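Side-chain contacts in glutathione S-transferase (Lodderomyces elongisporus, PDB 4IVF), which binds two glutathione molecules per subunit and probably acts as a glutathione transferase: residues Q83-A86 / D87-K91; D172-T175 / V176-A180. All coordinates share one frame; numbering follows the deposited sequence.

Interaction 1: residues Q83-A86 / D87-K91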
loop_
_atom_site.group_PDB
_atom_site.type_symbol
_atom_site.label_atom_id
_atom_site.label_comp_id
_atom_site.label_asym_id
_atom_site.label_seq_id
_atom_site.Cartn_x
_atom_site.Cartn_y
_atom_site.Cartn_z
ATOM N N GLN F 83 -1.389 -6.739 8.431
ATOM C CA GLN F 83 -0.073 -6.958 9.034
ATOM C C GLN F 83 -0.204 -7.045 10.553
ATOM O O GLN F 83 0.394 -7.917 11.195
ATOM C CB GLN F 83 0.892 -5.831 8.619
ATOM C CG GLN F 83 2.372 -6.134 8.752
ATOM C CD GLN F 83 2.806 -7.464 8.111
ATOM O OE1 GLN F 83 2.519 -7.737 6.940
ATOM N NE2 GLN F 83 3.514 -8.286 8.884
ATOM N N TYR F 84 -1.008 -6.147 11.117
ATOM C CA TYR F 84 -1.266 -6.134 12.552
ATOM C C TYR F 84 -1.877 -7.444 13.056
ATOM O O TYR F 84 -1.388 -8.018 14.022
ATOM C CB TYR F 84 -2.166 -4.951 12.963
ATOM C CG TYR F 84 -2.639 -5.092 14.401
ATOM C CD1 TYR F 84 -1.784 -4.819 15.467
ATOM C CD2 TYR F 84 -3.917 -5.557 14.685
ATOM C CE1 TYR F 84 -2.204 -4.997 16.781
ATOM C CE2 TYR F 84 -4.341 -5.737 15.984
ATOM C CZ TYR F 84 -3.489 -5.451 17.027
ATOM O OH TYR F 84 -3.937 -5.631 18.317
ATOM N N LEU F 85 -2.954 -7.892 12.417
ATOM C CA LEU F 85 -3.629 -9.137 12.798
ATOM C C LEU F 85 -2.720 -10.367 12.683
ATOM O O LEU F 85 -2.768 -11.285 13.514
ATOM C CB LEU F 85 -4.891 -9.343 11.952
ATOM C CG LEU F 85 -6.011 -8.315 12.158
ATOM C CD1 LEU F 85 -7.089 -8.442 11.066
ATOM C CD2 LEU F 85 -6.627 -8.424 13.557
ATOM N N ALA F 86 -1.904 -10.390 11.638
ATOM C CA ALA F 86 -1.013 -11.509 11.433
ATOM C C ALA F 86 0.064 -11.511 12.518
ATOM O O ALA F 86 0.320 -12.543 13.129
ATOM C CB ALA F 86 -0.405 -11.451 10.043
ATOM N N ASP F 87 0.687 -10.356 12.763
ATOM C CA ASP F 87 1.688 -10.234 13.830
ATOM C C ASP F 87 1.126 -10.672 15.179
ATOM O O ASP F 87 1.779 -11.396 15.925
ATOM C CB ASP F 87 2.163 -8.784 13.996
ATOM C CG ASP F 87 3.010 -8.292 12.841
ATOM O OD1 ASP F 87 3.448 -9.118 11.998
ATOM O OD2 ASP F 87 3.241 -7.062 12.788
ATOM N N THR F 88 -0.091 -10.219 15.480
ATOM C CA THR F 88 -0.661 -10.360 16.810
ATOM C C THR F 88 -1.338 -11.709 17.057
ATOM O O THR F 88 -1.187 -12.302 18.129
ATOM C CB THR F 88 -1.670 -9.209 17.096
ATOM O OG1 THR F 88 -1.035 -7.945 16.870
ATOM C CG2 THR F 88 -2.178 -9.262 18.525
ATOM N N TYR F 89 -2.075 -12.198 16.064
ATOM C CA TYR F 89 -2.942 -13.364 16.257
ATOM C C TYR F 89 -2.559 -14.614 15.461
ATOM O O TYR F 89 -3.268 -15.617 15.495
ATOM C CB TYR F 89 -4.410 -12.976 16.015
ATOM C CG TYR F 89 -4.846 -11.877 16.966
ATOM C CD1 TYR F 89 -4.975 -12.137 18.331
ATOM C CD2 TYR F 89 -5.076 -10.575 16.514
ATOM C CE1 TYR F 89 -5.336 -11.145 19.217
ATOM C CE2 TYR F 89 -5.456 -9.563 17.403
ATOM C CZ TYR F 89 -5.582 -9.865 18.753
ATOM O OH TYR F 89 -5.937 -8.909 19.655
ATOM N N ASP F 90 -1.437 -14.564 14.754
ATOM C CA ASP F 90 -0.928 -15.758 14.088
ATOM C C ASP F 90 0.532 -16.035 14.455
ATOM O O ASP F 90 1.410 -16.153 13.587
ATOM C CB ASP F 90 -1.101 -15.660 12.573
ATOM C CG ASP F 90 -0.725 -16.953 11.862
ATOM O OD1 ASP F 90 -0.932 -18.040 12.440
ATOM O OD2 ASP F 90 -0.213 -16.874 10.730
ATOM N N LYS F 91 0.793 -16.152 15.749
ATOM C CA LYS F 91 2.151 -16.400 16.204
ATOM C C LYS F 91 2.577 -17.834 15.884
ATOM O O LYS F 91 3.759 -18.162 15.917
ATOM C CB LYS F 91 2.272 -16.093 17.695
ATOM C CG LYS F 91 2.005 -14.626 18.041
ATOM C CD LYS F 91 2.329 -14.325 19.496
ATOM C CE LYS F 91 2.160 -12.848 19.815
ATOM N NZ LYS F 91 2.804 -11.988 18.795
HETATM O O HOH W 1 2.783 -13.729 12.386
#
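One face of the Tyr84 ring carries the hydroxyl of Thr88: OG1 sits 3.2 Å above the ring plane, displaced toward the rim and nearest CE1. Tyr105 of the second subunit meets the Tyr84 ring edge-to-face. The Tyr89 ring has Thr88 CG2 over its centre, and Leu85 CD2 lies 4.0 Å from Tyr89 CD2. The two branches of Thr88 thus serve different rings. Its OG1, anti to the carbonyl carbon (chi1 -54°), also donates to Tyr84 O at 2.9 Å; the backbone N of Thr88 reaches the same oxygen from the opposite face of the carbonyl plane. Both phenol hydroxyls bond to Asp63. This is the last turn of helix 78-89 in the thioredoxin-like N-terminal domain, where i to i+4 bonds run up to Asp90, the first residue to leave helical geometry. One turn apart, Gln83 and Asp87 set their amide and carboxylate planes at 62°. A weak bond from Gln83 NE2 to Asp87 OD1 (3.2 Å) joins them. The stronger partner of this carboxylate is the Tyr105 hydroxyl of the second subunit. Lys91 NZ folds back to donate a hydrogen bond to Asp87 O (3.1 Å), while a water donates to Ala86 O and Asp90 O.

Interaction 2: residues D172-T175 / V176-A180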
loop_
_atom_site.group_PDB
_atom_site.type_symbol
_atom_site.label_atom_id
_atom_site.label_comp_id
_atom_site.label_asym_id
_atom_site.label_seq_id
_atom_site.Cartn_x
_atom_site.Cartn_y
_atom_site.Cartn_z
ATOM N N ASP F 172 4.600 -22.093 1.074
ATOM C CA ASP F 172 3.670 -23.203 1.260
ATOM C C ASP F 172 2.431 -22.843 2.079
ATOM O O ASP F 172 1.788 -23.708 2.656
ATOM C CB ASP F 172 4.394 -24.367 1.942
ATOM C CG ASP F 172 4.956 -23.990 3.311
ATOM O OD1 ASP F 172 5.056 -22.782 3.617
ATOM O OD2 ASP F 172 5.307 -24.908 4.085
ATOM N N ARG F 173 2.089 -21.572 2.148
ATOM C CA ARG F 173 0.916 -21.208 2.926
ATOM C C ARG F 173 0.255 -19.956 2.377
ATOM O O ARG F 173 0.906 -19.127 1.745
ATOM C CB ARG F 173 1.289 -21.026 4.406
ATOM C CG ARG F 173 2.051 -19.739 4.713
ATOM C CD ARG F 173 2.926 -19.874 5.961
ATOM N NE ARG F 173 3.927 -20.917 5.762
ATOM C CZ ARG F 173 4.877 -21.243 6.631
ATOM N NH1 ARG F 173 4.993 -20.599 7.788
ATOM N NH2 ARG F 173 5.722 -22.221 6.330
ATOM N N TYR F 174 -1.048 -19.830 2.601
ATOM C CA TYR F 174 -1.723 -18.560 2.353
ATOM C C TYR F 174 -1.207 -17.540 3.350
ATOM O O TYR F 174 -0.981 -17.853 4.516
ATOM C CB TYR F 174 -3.239 -18.694 2.499
ATOM C CG TYR F 174 -3.891 -19.539 1.432
ATOM C CD1 TYR F 174 -3.827 -19.169 0.092
ATOM C CD2 TYR F 174 -4.589 -20.700 1.762
ATOM C CE1 TYR F 174 -4.431 -19.936 -0.893
ATOM C CE2 TYR F 174 -5.193 -21.477 0.783
ATOM C CZ TYR F 174 -5.111 -21.084 -0.541
ATOM O OH TYR F 174 -5.715 -21.832 -1.520
ATOM N N THR F 175 -0.973 -16.329 2.879
ATOM C CA THR F 175 -0.581 -15.235 3.744
ATOM C C THR F 175 -1.553 -14.068 3.552
ATOM O O THR F 175 -2.529 -14.180 2.795
ATOM C CB THR F 175 0.837 -14.756 3.408
ATOM O OG1 THR F 175 0.893 -14.381 2.022
ATOM C CG2 THR F 175 1.862 -15.863 3.700
ATOM N N VAL F 176 -1.274 -12.944 4.212
ATOM C CA VAL F 176 -2.132 -11.769 4.081
ATOM C C VAL F 176 -2.110 -11.266 2.637
ATOM O O VAL F 176 -3.047 -10.620 2.184
ATOM C CB VAL F 176 -1.724 -10.617 5.052
ATOM C CG1 VAL F 176 -2.044 -10.976 6.500
ATOM C CG2 VAL F 176 -0.249 -10.274 4.907
ATOM N N ALA F 177 -1.039 -11.566 1.911
ATOM C CA ALA F 177 -0.958 -11.119 0.530
ATOM C C ALA F 177 -2.047 -11.791 -0.310
ATOM O O ALA F 177 -2.715 -11.139 -1.103
ATOM C CB ALA F 177 0.429 -11.375 -0.047
ATOM N N ASP F 178 -2.246 -13.089 -0.114
ATOM C CA ASP F 178 -3.321 -13.797 -0.809
ATOM C C ASP F 178 -4.694 -13.260 -0.396
ATOM O O ASP F 178 -5.569 -13.039 -1.229
ATOM C CB ASP F 178 -3.258 -15.300 -0.523
ATOM C CG ASP F 178 -1.915 -15.906 -0.875
ATOM O OD1 ASP F 178 -0.996 -15.859 -0.033
ATOM O OD2 ASP F 178 -1.777 -16.427 -1.997
ATOM N N PHE F 179 -4.893 -13.064 0.898
ATOM C CA PHE F 179 -6.198 -12.620 1.357
ATOM C C PHE F 179 -6.515 -11.211 0.887
ATOM O O PHE F 179 -7.654 -10.911 0.564
ATOM C CB PHE F 179 -6.334 -12.809 2.862
ATOM C CG PHE F 179 -6.299 -14.253 3.274
ATOM C CD1 PHE F 179 -7.304 -15.117 2.871
ATOM C CD2 PHE F 179 -5.248 -14.755 4.024
ATOM C CE1 PHE F 179 -7.283 -16.456 3.225
ATOM C CE2 PHE F 179 -5.210 -16.086 4.379
ATOM C CZ PHE F 179 -6.235 -16.948 3.976
ATOM N N ALA F 180 -5.493 -10.369 0.801
ATOM C CA ALA F 180 -5.632 -9.028 0.232
ATOM C C ALA F 180 -6.091 -9.070 -1.216
ATOM O O ALA F 180 -7.037 -8.371 -1.596
ATOM C CB ALA F 180 -4.316 -8.252 0.344
HETATM O O HOH W 2 1.358 -16.834 0.377
#
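Thr175, Tyr174 and Asp178 carry this turn into helix 176-185. The backbone N of Thr175 points almost straight at Asp178 OD1 (2.9 Å, 172°), meeting that oxygen on its anti side and out of the carboxylate plane. In the other direction, Thr175 OG1 takes a weak bond from Ala177 N at 3.4 Å. A chi1 of 57° places this oxygen between its own backbone N and carbonyl carbon, turned to the first turn of the helix. Thr175 O then accepts from Phe179 N at 3.2 Å, in the carbonyl plane, and Phe179 CD2 also closes on this oxygen.

A water beside the cap lies within hydrogen-bonding distance of Asp178 OD1, Arg173 O and Thr175 OG1. The other carboxylate oxygen, OD2, is held by Trp204 NE1 and Leu169 N, so neighbouring parts of the domain help fix the rotation of Asp178.

Tyr174 presents the edge of its ring to this carboxylate, CD1 lying 3.9 Å from Asp178 CG, with the two planes 80° apart. Its CB packs on Phe179 CZ at 3.8 Å, and the two rings lie oblique to each other. Tyr168 meets the Tyr174 ring edge-to-face, and Phe24 of helix 16-27 meets the Phe179 ring.

Thr175 as N-cap and Asp178 three residues on form a capping box: the Asp178 carboxylate takes the N-H of Thr175, while the return bond to Thr175 OG1 is the weak one from Ala177 N. This is the N-capping box known from the C-terminal domain of glutathione transferases, where it opens a buried helix.

Interaction 1 ends a helix of the N-terminal domain, and interaction 2 begins one in the C-terminal domain; their centres lie 13 Å apart. They touch directly across the domain boundary: Ala86 CB packs against Val176 CG1 at 3.9 Å, and Gln83 OE1 approaches Val176 CG2 at 4.3 Å. Phe24 of helix 16-27 joins both, touching Leu85, Ala86, Val176 and Phe179, while Ser96 bonds to Asp90 and to Arg173. Neither contact binds glutathione itself. The side chains of Leu85 and Val176 are each about 9 Å from that of Thr78, a glutathione-binding residue at the start of helix 78-89, and about 12 Å from a bound glutathione.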